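Local coordinates for VgrG protein (Vibrio cholerae O1 biovar el tor, PDB 4GQK) that carries an actin cross-linking toxin domain that binds ADP and, like its relatives, probably uses ATP to join actin monomers covalently, at residues I249-P254 / L314-F319; L195-W200 / W275-R280; P17-K22 / N335-D340. One frame throughout, in Å; residues are numbered along the deposited sequence.

Followed from the N terminus, the chain first lays down residues 17-22, which wait more than 300 residues for their partner, 335-340. The loop closed by contact 3 therefore encloses both of the others. Within it, 195-200 ends helix 190-196 and meets 275-280 in contact 2, but 249-254 has already passed by then and finds 314-319 only later, so contacts 1 and 2 cross. Contact 1 lies in the helical part of the fold, joining the loop after helix 221-245 to helix 312-323. In contacts 2 and 3, short strands 277-279 and 337-339 pair antiparallel with successive parts of strand 344-352; contact 2 holds one ADP-pocket residue, contact 3 two.

Contact 1: residues I249-P254 / L314-F319; sequences INEWDP and LSKNVF
Trp252 lies against Leu314 where a type II' beta turn, Ile249 to Trp252, docks on the side of helix 312-323, an example of a loop fastened to a helix by one aromatic ring and one amide. The tight part is the indole. With CG anti to the backbone N (chi1 -175°), the ring lies beside the helix, and Leu314 CD1 sits over it, 3.7 Å from the centroid of the Trp252 six-membered ring, in a CH-pi contact; the N of Pro254 approaches the opposite face. Trp252 NE1 bonds away from this contact, to Glu257. Deeper in, in the conformer described, Ile249 CG2 approaches Val318 CG2, while Ala242 of helix 221-245 packs on Ile249, Trp252 and Leu314 alike. Toward solvent the contact loosens: the carboxylate of Glu251 and the amine of Lys316 have opposite charges but stay beyond salt-bridge range, with Glu251 OE2 4.5 Å from Lys316 NZ. Between the two zones lies the buried amide of Asn317. Its ND2 is held by Ser313 O one helical turn back, and its OD1 accepts the turn's Glu251 N at 2.9 Å, the donor standing 54° above the carbonyl plane.

Contact 2: residues L195-W200 / W275-R280; sequences LESAPW and WEILPR
Trp275 turns the edge of its indole onto a face of Trp200. This is a T-shaped stack: the five-membered ring of Trp200 and the six-membered ring of Trp275 have centroids 4.9 Å apart and planes at 75°, with Trp275 CE3 coming within 3.5 Å of Trp200 CD1. Trp275 O also lies at the edge of the Trp200 ring, in plane. Glu276, the next residue, is the first after helix 269-275 to leave helical angles, with phi positive; its extended side chain reaches across Pro199 at about a right angle, Glu276 OE2 lying 3.6 Å from Pro199 CG. The turn at Glu276 leads into strand 277-279, a short strand that runs antiparallel to strand 344-352 through backbone bonds of Glu276 with Arg353 and of Leu278 with Glu351. Ile277 carries the apolar part on two branches: with CG1 anti to the carbonyl carbon (chi1 -62°), its CD1 comes 3.8 Å from Ala198 CB and its CG2 3.9 Å from Leu195 CD2, with Phe350 and Phe352 packing on both Leu195 and Ile277. The carbonyl of Ile277 accepts Trp200 NE1 at 2.8 Å, the donor in the carbonyl plane although the oxygen is tilted somewhat from the indole plane. The ring is thus fixed in rotation, with Ala198 CB against the face away from Trp275. Pro279 follows, its CG 3.9 Å from Trp200 CZ2 and its CD over a face of the Trp275 ring. Arg280, a residue of the ADP pocket, bonds His331 O through NH1, and its NH2 makes a long, weak ion pair with ADP O1A.

Contact 3: residues P17-K22 / N335-D340; sequences PTHFPK and NATVGD. With ADP (adenosine-5'-diphosphate), chain B.
His19 and Thr337 meet in the parallel pairing of the short, weakly bonded strand 19-20 with strand 337-339, and the imidazole is gripped at both nitrogens. With CG anti to the backbone N (chi1 -167°), the ring lies along the neighbouring strand: His19 ND1 is 2.7 Å from Thr337 OG1, which approaches the ring edge near its plane, and His19 NE2 donates to Gly339 O at 2.7 Å, the oxygen in the plane of the ring but the donor well above the plane of the carbonyl. Thr337 N donates to Thr18 O at 2.8 Å and nearly straight (168°), Phe20 N reaches Thr337 O at 3.3 Å, and Gly339 N is shared weakly between Phe20 O and Pro21 O. A water bridges the two threonines, 2.7 Å from Thr18 OG1 and 2.6 Å from Thr337 OG1, so that the hydroxyl of Thr337 serves imidazole and water together. On the other face, Phe20 and Ala336 border the adenine: ADP N6 lies at the edge of the Phe20 ring, 3.7 Å from its CE2, with Ala336 CB also close by. Farther out, strand 344-352 pairs with the other edge of 337-339 through backbone bonds of Ala336 with Ala347 and of Val338 with Glu345, and Lys22 forms a salt bridge with Asp99. Ser24 OG and Ser93 O bond the nucleotide itself. As donor to Gly339 O, NE2 must carry a hydrogen, and bonds at both nitrogens leave the imidazole little freedom to swing. The bonds of His19 thus tie the strands on the face of His19 and Thr337, while Phe20 lies on the face toward the adenine.

Contact 1: residues I249-P254 / L314-F319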
loop_
_atom_site.group_PDB
_atom_site.type_symbol
_atom_site.label_atom_id
_atom_site.label_comp_id
_atom_site.label_asym_id
_atom_site.label_seq_id
_atom_site.Cartn_x
_atom_site.Cartn_y
_atom_site.Cartn_z
ATOM N N ILE A 249 -18.758 11.444 1.495
ATOM C CA ILE A 249 -18.341 10.751 2.721
ATOM C C ILE A 249 -19.594 10.476 3.521
ATOM O O ILE A 249 -20.280 11.425 3.897
ATOM C CB ILE A 249 -17.329 11.589 3.570
ATOM C CG1 ILE A 249 -16.084 12.045 2.768
ATOM C CG2 ILE A 249 -16.965 10.891 4.920
ATOM C CD1 ILE A 249 -15.086 11.019 2.454
ATOM N N ASN A 250 -19.888 9.185 3.798
ATOM C CA ASN A 250 -21.077 8.765 4.562
ATOM C C ASN A 250 -22.309 9.410 3.931
ATOM O O ASN A 250 -22.511 9.223 2.733
ATOM C CB ASN A 250 -20.956 9.081 6.069
ATOM C CG ASN A 250 -20.811 7.880 6.945
ATOM O OD1 ASN A 250 -20.419 6.797 6.508
ATOM N ND2 ASN A 250 -21.077 8.071 8.217
ATOM N N GLU A 251 -23.035 10.260 4.683
ATOM C CA GLU A 251 -24.195 10.991 4.176
ATOM C C GLU A 251 -23.867 12.438 3.756
ATOM O O GLU A 251 -24.782 13.171 3.388
ATOM C CB GLU A 251 -25.347 10.954 5.196
ATOM C CG GLU A 251 -25.948 9.566 5.367
ATOM C CD GLU A 251 -26.959 9.426 6.485
ATOM O OE1 GLU A 251 -27.984 10.145 6.462
ATOM O OE2 GLU A 251 -26.740 8.570 7.371
ATOM N N TRP A 252 -22.571 12.847 3.787
ATOM C CA TRP A 252 -22.187 14.202 3.384
ATOM C C TRP A 252 -22.175 14.357 1.875
ATOM O O TRP A 252 -21.563 13.566 1.158
ATOM C CB TRP A 252 -20.863 14.668 4.008
ATOM C CG TRP A 252 -20.530 16.099 3.686
ATOM C CD1 TRP A 252 -21.099 17.213 4.229
ATOM C CD2 TRP A 252 -19.595 16.565 2.701
ATOM N NE1 TRP A 252 -20.551 18.345 3.673
ATOM C CE2 TRP A 252 -19.594 17.975 2.760
ATOM C CE3 TRP A 252 -18.714 15.923 1.809
ATOM C CZ2 TRP A 252 -18.767 18.757 1.942
ATOM C CZ3 TRP A 252 -17.875 16.696 1.023
ATOM C CH2 TRP A 252 -17.910 18.096 1.089
ATOM N N ASP A 253 -22.887 15.379 1.408
ATOM C CA ASP A 253 -23.042 15.693 0.001
ATOM C C ASP A 253 -22.238 16.956 -0.338
ATOM O O ASP A 253 -22.627 18.037 0.099
ATOM C CB ASP A 253 -24.542 15.851 -0.343
ATOM C CG ASP A 253 -24.880 16.264 -1.763
ATOM O OD1 ASP A 253 -23.948 16.430 -2.573
ATOM O OD2 ASP A 253 -26.069 16.486 -2.042
ATOM N N PRO A 254 -21.131 16.849 -1.121
ATOM C CA PRO A 254 -20.350 18.055 -1.463
ATOM C C PRO A 254 -21.152 19.126 -2.195
ATOM O O PRO A 254 -20.898 20.316 -1.996
ATOM C CB PRO A 254 -19.209 17.513 -2.335
ATOM C CG PRO A 254 -19.666 16.170 -2.801
ATOM C CD PRO A 254 -20.507 15.635 -1.689
ATOM N N LEU A 314 -20.219 17.965 7.447
ATOM C CA LEU A 314 -18.929 17.356 7.103
ATOM C C LEU A 314 -18.235 16.776 8.340
ATOM O O LEU A 314 -17.730 15.664 8.266
ATOM C CB LEU A 314 -18.005 18.330 6.334
ATOM C CG LEU A 314 -16.670 17.758 5.804
ATOM C CD1 LEU A 314 -16.874 16.468 4.973
ATOM C CD2 LEU A 314 -15.931 18.791 5.003
ATOM N N SER A 315 -18.269 17.493 9.475
ATOM C CA SER A 315 -17.667 17.043 10.733
ATOM C C SER A 315 -18.316 15.775 11.270
ATOM O O SER A 315 -17.588 14.841 11.579
ATOM C CB SER A 315 -17.737 18.143 11.784
ATOM O OG SER A 315 -17.092 19.313 11.319
ATOM N N LYS A 316 -19.671 15.735 11.375
ATOM C CA LYS A 316 -20.442 14.580 11.860
ATOM C C LYS A 316 -20.159 13.357 10.959
ATOM O O LYS A 316 -19.824 12.286 11.467
ATOM C CB LYS A 316 -21.956 14.929 11.912
ATOM C CG LYS A 316 -22.913 13.788 12.302
ATOM C CD LYS A 316 -24.053 13.581 11.283
ATOM C CE LYS A 316 -24.822 12.301 11.539
ATOM N NZ LYS A 316 -25.174 11.593 10.276
ATOM N N ASN A 317 -20.220 13.550 9.630
ATOM C CA ASN A 317 -20.000 12.483 8.659
ATOM C C ASN A 317 -18.602 11.903 8.640
ATOM O O ASN A 317 -18.469 10.689 8.553
ATOM C CB ASN A 317 -20.498 12.862 7.276
ATOM C CG ASN A 317 -22.005 12.826 7.182
ATOM O OD1 ASN A 317 -22.632 11.758 7.106
ATOM N ND2 ASN A 317 -22.626 13.984 7.220
ATOM N N VAL A 318 -17.561 12.742 8.765
ATOM C CA VAL A 318 -16.167 12.261 8.822
ATOM C C VAL A 318 -15.960 11.490 10.130
ATOM O O VAL A 318 -15.487 10.349 10.104
ATOM C CB VAL A 318 -15.131 13.409 8.599
ATOM C CG1 VAL A 318 -13.721 12.991 9.011
ATOM C CG2 VAL A 318 -15.150 13.866 7.136
ATOM N N PHE A 319 -16.416 12.084 11.253
ATOM C CA PHE A 319 -16.345 11.467 12.571
ATOM C C PHE A 319 -17.046 10.111 12.594
ATOM O O PHE A 319 -16.405 9.143 12.985
ATOM C CB PHE A 319 -16.875 12.402 13.684
ATOM C CG PHE A 319 -16.633 11.869 15.076
ATOM C CD1 PHE A 319 -15.431 12.114 15.734
ATOM C CD2 PHE A 319 -17.584 11.075 15.712
ATOM C CE1 PHE A 319 -15.189 11.589 17.010
ATOM C CE2 PHE A 319 -17.336 10.539 16.986
ATOM C CZ PHE A 319 -16.144 10.814 17.631
#

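Contact 2: residues L195-W200 / W275-R280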
loop_
_atom_site.group_PDB
_atom_site.type_symbol
_atom_site.label_atom_id
_atom_site.label_comp_id
_atom_site.label_asym_id
_atom_site.label_seq_id
_atom_site.Cartn_x
_atom_site.Cartn_y
_atom_site.Cartn_z
ATOM N N LEU A 195 7.753 9.374 8.991
ATOM C CA LEU A 195 6.297 9.280 8.991
ATOM C C LEU A 195 5.637 10.533 9.580
ATOM O O LEU A 195 4.658 11.027 9.021
ATOM C CB LEU A 195 5.821 8.000 9.723
ATOM C CG LEU A 195 6.183 6.655 9.065
ATOM C CD1 LEU A 195 5.759 5.530 9.912
ATOM C CD2 LEU A 195 5.546 6.512 7.698
ATOM N N GLU A 196 6.199 11.073 10.666
ATOM C CA GLU A 196 5.682 12.270 11.335
ATOM C C GLU A 196 5.893 13.548 10.501
ATOM O O GLU A 196 5.270 14.581 10.782
ATOM C CB GLU A 196 6.296 12.411 12.734
ATOM C CG GLU A 196 5.784 11.407 13.753
ATOM C CD GLU A 196 6.698 11.231 14.949
ATOM O OE1 GLU A 196 7.485 12.161 15.227
ATOM O OE2 GLU A 196 6.649 10.162 15.597
ATOM N N SER A 197 6.747 13.468 9.460
ATOM C CA SER A 197 6.984 14.580 8.545
ATOM C C SER A 197 5.874 14.680 7.482
ATOM O O SER A 197 5.901 15.625 6.689
ATOM C CB SER A 197 8.368 14.500 7.899
ATOM O OG SER A 197 8.429 13.543 6.849
ATOM N N ALA A 198 4.890 13.727 7.473
ATOM C CA ALA A 198 3.754 13.774 6.545
ATOM C C ALA A 198 3.062 15.133 6.707
ATOM O O ALA A 198 2.891 15.599 7.846
ATOM C CB ALA A 198 2.774 12.648 6.820
ATOM N N PRO A 199 2.761 15.834 5.587
ATOM C CA PRO A 199 2.165 17.184 5.695
ATOM C C PRO A 199 0.829 17.250 6.423
ATOM O O PRO A 199 0.498 18.295 6.989
ATOM C CB PRO A 199 2.042 17.653 4.240
ATOM C CG PRO A 199 2.956 16.787 3.465
ATOM C CD PRO A 199 2.951 15.451 4.176
ATOM N N TRP A 200 0.070 16.143 6.412
ATOM C CA TRP A 200 -1.220 16.055 7.079
ATOM C C TRP A 200 -1.062 15.899 8.593
ATOM O O TRP A 200 -1.978 16.268 9.328
ATOM C CB TRP A 200 -2.067 14.915 6.490
ATOM C CG TRP A 200 -1.405 13.564 6.475
ATOM C CD1 TRP A 200 -0.766 12.980 5.419
ATOM C CD2 TRP A 200 -1.343 12.618 7.557
ATOM N NE1 TRP A 200 -0.314 11.729 5.774
ATOM C CE2 TRP A 200 -0.627 11.494 7.091
ATOM C CE3 TRP A 200 -1.816 12.614 8.882
ATOM C CZ2 TRP A 200 -0.361 10.380 7.906
ATOM C CZ3 TRP A 200 -1.547 11.516 9.688
ATOM C CH2 TRP A 200 -0.834 10.414 9.197
ATOM N N TRP A 275 -2.361 12.616 -0.202
ATOM C CA TRP A 275 -1.943 12.228 1.158
ATOM C C TRP A 275 -0.418 12.246 1.269
ATOM O O TRP A 275 0.120 12.558 2.330
ATOM C CB TRP A 275 -2.458 10.817 1.523
ATOM C CG TRP A 275 -3.888 10.782 1.969
ATOM C CD1 TRP A 275 -4.986 10.509 1.199
ATOM C CD2 TRP A 275 -4.372 10.970 3.309
ATOM N NE1 TRP A 275 -6.119 10.487 1.984
ATOM C CE2 TRP A 275 -5.780 10.827 3.270
ATOM C CE3 TRP A 275 -3.754 11.282 4.541
ATOM C CZ2 TRP A 275 -6.578 10.992 4.409
ATOM C CZ3 TRP A 275 -4.542 11.413 5.673
ATOM C CH2 TRP A 275 -5.937 11.280 5.601
ATOM N N GLU A 276 0.274 11.887 0.164
ATOM C CA GLU A 276 1.734 11.751 0.022
ATOM C C GLU A 276 2.248 10.519 0.784
ATOM O O GLU A 276 2.850 9.629 0.187
ATOM C CB GLU A 276 2.507 13.030 0.400
ATOM C CG GLU A 276 2.231 14.215 -0.516
ATOM C CD GLU A 276 2.942 15.493 -0.121
ATOM O OE1 GLU A 276 2.349 16.579 -0.316
ATOM O OE2 GLU A 276 4.083 15.417 0.390
ATOM N N ILE A 277 2.001 10.481 2.098
ATOM C CA ILE A 277 2.289 9.365 2.996
ATOM C C ILE A 277 0.868 8.893 3.350
ATOM O O ILE A 277 0.172 9.539 4.142
ATOM C CB ILE A 277 3.176 9.769 4.228
ATOM C CG1 ILE A 277 4.567 10.290 3.755
ATOM C CG2 ILE A 277 3.331 8.575 5.207
ATOM C CD1 ILE A 277 5.510 10.820 4.857
ATOM N N LEU A 278 0.398 7.865 2.622
ATOM C CA LEU A 278 -0.961 7.324 2.727
ATOM C C LEU A 278 -1.189 6.335 3.871
ATOM O O LEU A 278 -0.647 5.240 3.812
ATOM C CB LEU A 278 -1.387 6.729 1.353
ATOM C CG LEU A 278 -2.801 6.157 1.223
ATOM C CD1 LEU A 278 -3.856 7.231 1.294
ATOM C CD2 LEU A 278 -2.950 5.316 -0.052
ATOM N N PRO A 279 -2.001 6.665 4.912
ATOM C CA PRO A 279 -2.299 5.653 5.940
ATOM C C PRO A 279 -2.993 4.440 5.286
ATOM O O PRO A 279 -3.919 4.592 4.479
ATOM C CB PRO A 279 -3.209 6.393 6.938
ATOM C CG PRO A 279 -3.043 7.854 6.622
ATOM C CD PRO A 279 -2.776 7.903 5.149
ATOM N N ARG A 280 -2.470 3.238 5.571
ATOM C CA ARG A 280 -2.973 1.982 5.027
ATOM C C ARG A 280 -3.732 1.140 6.038
ATOM O O ARG A 280 -4.246 0.101 5.657
ATOM C CB ARG A 280 -1.816 1.175 4.394
ATOM C CG ARG A 280 -1.294 1.803 3.085
ATOM C CD ARG A 280 -2.283 1.721 1.926
ATOM N NE ARG A 280 -2.482 0.329 1.504
ATOM C CZ ARG A 280 -3.602 -0.364 1.687
ATOM N NH1 ARG A 280 -4.667 0.213 2.236
ATOM N NH2 ARG A 280 -3.680 -1.625 1.288
#

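Contact 3: residues P17-K22 / N335-D340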
loop_
_atom_site.group_PDB
_atom_site.type_symbol
_atom_site.label_atom_id
_atom_site.label_comp_id
_atom_site.label_asym_id
_atom_site.label_seq_id
_atom_site.Cartn_x
_atom_site.Cartn_y
_atom_site.Cartn_z
ATOM N N PRO A 17 3.527 -12.275 5.777
ATOM C CA PRO A 17 3.691 -12.443 7.233
ATOM C C PRO A 17 3.091 -11.175 7.871
ATOM O O PRO A 17 3.129 -10.096 7.260
ATOM C CB PRO A 17 5.209 -12.518 7.432
ATOM C CG PRO A 17 5.805 -11.914 6.215
ATOM C CD PRO A 17 4.831 -12.094 5.092
ATOM N N THR A 18 2.441 -11.325 9.027
ATOM C CA THR A 18 1.765 -10.219 9.700
ATOM C C THR A 18 2.598 -9.611 10.828
ATOM O O THR A 18 2.415 -8.437 11.147
ATOM C CB THR A 18 0.375 -10.668 10.190
ATOM O OG1 THR A 18 0.499 -11.824 11.029
ATOM C CG2 THR A 18 -0.591 -10.944 9.051
ATOM N N HIS A 19 3.511 -10.402 11.424
ATOM C CA HIS A 19 4.325 -9.984 12.568
ATOM C C HIS A 19 5.803 -9.715 12.320
ATOM O O HIS A 19 6.498 -10.526 11.708
ATOM C CB HIS A 19 4.158 -10.957 13.749
ATOM C CG HIS A 19 4.727 -10.417 15.031
ATOM N ND1 HIS A 19 3.994 -9.581 15.847
ATOM C CD2 HIS A 19 5.969 -10.547 15.548
ATOM C CE1 HIS A 19 4.797 -9.257 16.845
ATOM N NE2 HIS A 19 5.989 -9.822 16.713
ATOM N N PHE A 20 6.291 -8.594 12.866
ATOM C CA PHE A 20 7.699 -8.205 12.842
ATOM C C PHE A 20 8.108 -7.691 14.221
ATOM O O PHE A 20 7.285 -7.073 14.889
ATOM C CB PHE A 20 7.986 -7.174 11.741
ATOM C CG PHE A 20 7.799 -7.784 10.370
ATOM C CD1 PHE A 20 8.797 -8.573 9.800
ATOM C CD2 PHE A 20 6.600 -7.629 9.680
ATOM C CE1 PHE A 20 8.603 -9.182 8.560
ATOM C CE2 PHE A 20 6.406 -8.235 8.443
ATOM C CZ PHE A 20 7.414 -9.003 7.888
ATOM N N PRO A 21 9.343 -7.955 14.693
ATOM C CA PRO A 21 9.739 -7.477 16.034
ATOM C C PRO A 21 9.721 -5.960 16.197
ATOM O O PRO A 21 9.464 -5.450 17.287
ATOM C CB PRO A 21 11.172 -8.022 16.191
ATOM C CG PRO A 21 11.652 -8.234 14.805
ATOM C CD PRO A 21 10.446 -8.699 14.049
ATOM N N LYS A 22 10.036 -5.251 15.113
ATOM C CA LYS A 22 10.153 -3.801 15.052
ATOM C C LYS A 22 9.519 -3.295 13.748
ATOM O O LYS A 22 8.669 -3.989 13.187
ATOM C CB LYS A 22 11.647 -3.417 15.126
ATOM C CG LYS A 22 12.304 -3.654 16.487
ATOM C CD LYS A 22 13.812 -3.430 16.435
ATOM C CE LYS A 22 14.576 -4.689 16.093
ATOM N NZ LYS A 22 15.886 -4.388 15.461
ATOM N N ASN A 335 -4.320 -6.389 10.114
ATOM C CA ASN A 335 -3.908 -7.541 10.930
ATOM C C ASN A 335 -2.378 -7.601 11.150
ATOM O O ASN A 335 -1.857 -8.624 11.614
ATOM C CB ASN A 335 -4.416 -8.831 10.277
ATOM C CG ASN A 335 -3.865 -9.096 8.892
ATOM O OD1 ASN A 335 -3.281 -8.221 8.231
ATOM N ND2 ASN A 335 -4.058 -10.314 8.416
ATOM N N ALA A 336 -1.654 -6.507 10.826
ATOM C CA ALA A 336 -0.204 -6.420 10.990
ATOM C C ALA A 336 0.122 -6.093 12.462
ATOM O O ALA A 336 -0.586 -5.297 13.090
ATOM C CB ALA A 336 0.371 -5.355 10.066
ATOM N N THR A 337 1.164 -6.752 13.030
ATOM C CA THR A 337 1.554 -6.582 14.433
ATOM C C THR A 337 3.065 -6.346 14.599
ATOM O O THR A 337 3.833 -6.617 13.679
ATOM C CB THR A 337 1.032 -7.740 15.308
ATOM O OG1 THR A 337 1.565 -8.977 14.838
ATOM C CG2 THR A 337 -0.492 -7.801 15.388
ATOM N N VAL A 338 3.476 -5.811 15.775
ATOM C CA VAL A 338 4.864 -5.482 16.146
ATOM C C VAL A 338 5.146 -5.897 17.608
ATOM O O VAL A 338 4.214 -6.065 18.400
ATOM C CB VAL A 338 5.191 -3.969 15.863
ATOM C CG1 VAL A 338 6.411 -3.461 16.619
ATOM C CG2 VAL A 338 5.402 -3.731 14.390
ATOM N N GLY A 339 6.426 -6.038 17.936
ATOM C CA GLY A 339 6.876 -6.377 19.277
ATOM C C GLY A 339 7.023 -7.859 19.501
ATOM O O GLY A 339 7.516 -8.581 18.628
ATOM N N ASP A 340 6.623 -8.304 20.699
ATOM C CA ASP A 340 6.692 -9.688 21.142
ATOM C C ASP A 340 5.631 -10.512 20.408
ATOM O O ASP A 340 4.461 -10.150 20.424
ATOM C CB ASP A 340 6.479 -9.743 22.668
ATOM C CG ASP A 340 6.679 -11.087 23.358
ATOM O OD1 ASP A 340 6.661 -12.129 22.664
ATOM O OD2 ASP A 340 6.789 -11.100 24.603
HETATM P PB ADP B . -2.928 -2.845 -2.725
HETATM O O1B ADP B . -3.983 -3.754 -2.135
HETATM O O2B ADP B . -2.815 -3.203 -4.226
HETATM O O3B ADP B . -3.412 -1.391 -2.569
HETATM P PA ADP B . -1.054 -4.240 -1.047
HETATM O O1A ADP B . -2.176 -4.701 -0.188
HETATM O O2A ADP B . -0.621 -5.442 -1.919
HETATM O O3A ADP B . -1.516 -3.026 -1.986
HETATM O "O5'" ADP B . 0.103 -3.713 -0.093
HETATM C "C5'" ADP B . 1.322 -3.457 -0.782
HETATM C "C4'" ADP B . 2.502 -3.379 0.143
HETATM O "O4'" ADP B . 2.136 -3.645 1.514
HETATM C "C3'" ADP B . 3.673 -4.301 -0.181
HETATM O "O3'" ADP B . 4.817 -3.501 -0.402
HETATM C "C2'" ADP B . 3.781 -5.174 1.065
HETATM O "O2'" ADP B . 5.089 -5.633 1.336
HETATM C "C1'" ADP B . 3.284 -4.200 2.100
HETATM N N9 ADP B . 3.047 -4.680 3.452
HETATM C C8 ADP B . 2.204 -5.675 3.855
HETATM N N7 ADP B . 2.367 -6.033 5.104
HETATM C C5 ADP B . 3.370 -5.186 5.562
HETATM C C6 ADP B . 3.966 -5.023 6.836
HETATM N N6 ADP B . 3.673 -5.794 7.910
HETATM N N1 ADP B . 4.933 -4.077 6.957
HETATM C C2 ADP B . 5.282 -3.371 5.878
HETATM N N3 ADP B . 4.774 -3.438 4.645
HETATM C C4 ADP B . 3.803 -4.359 4.551
HETATM O O HOH W 1 0.487 -10.950 13.606
#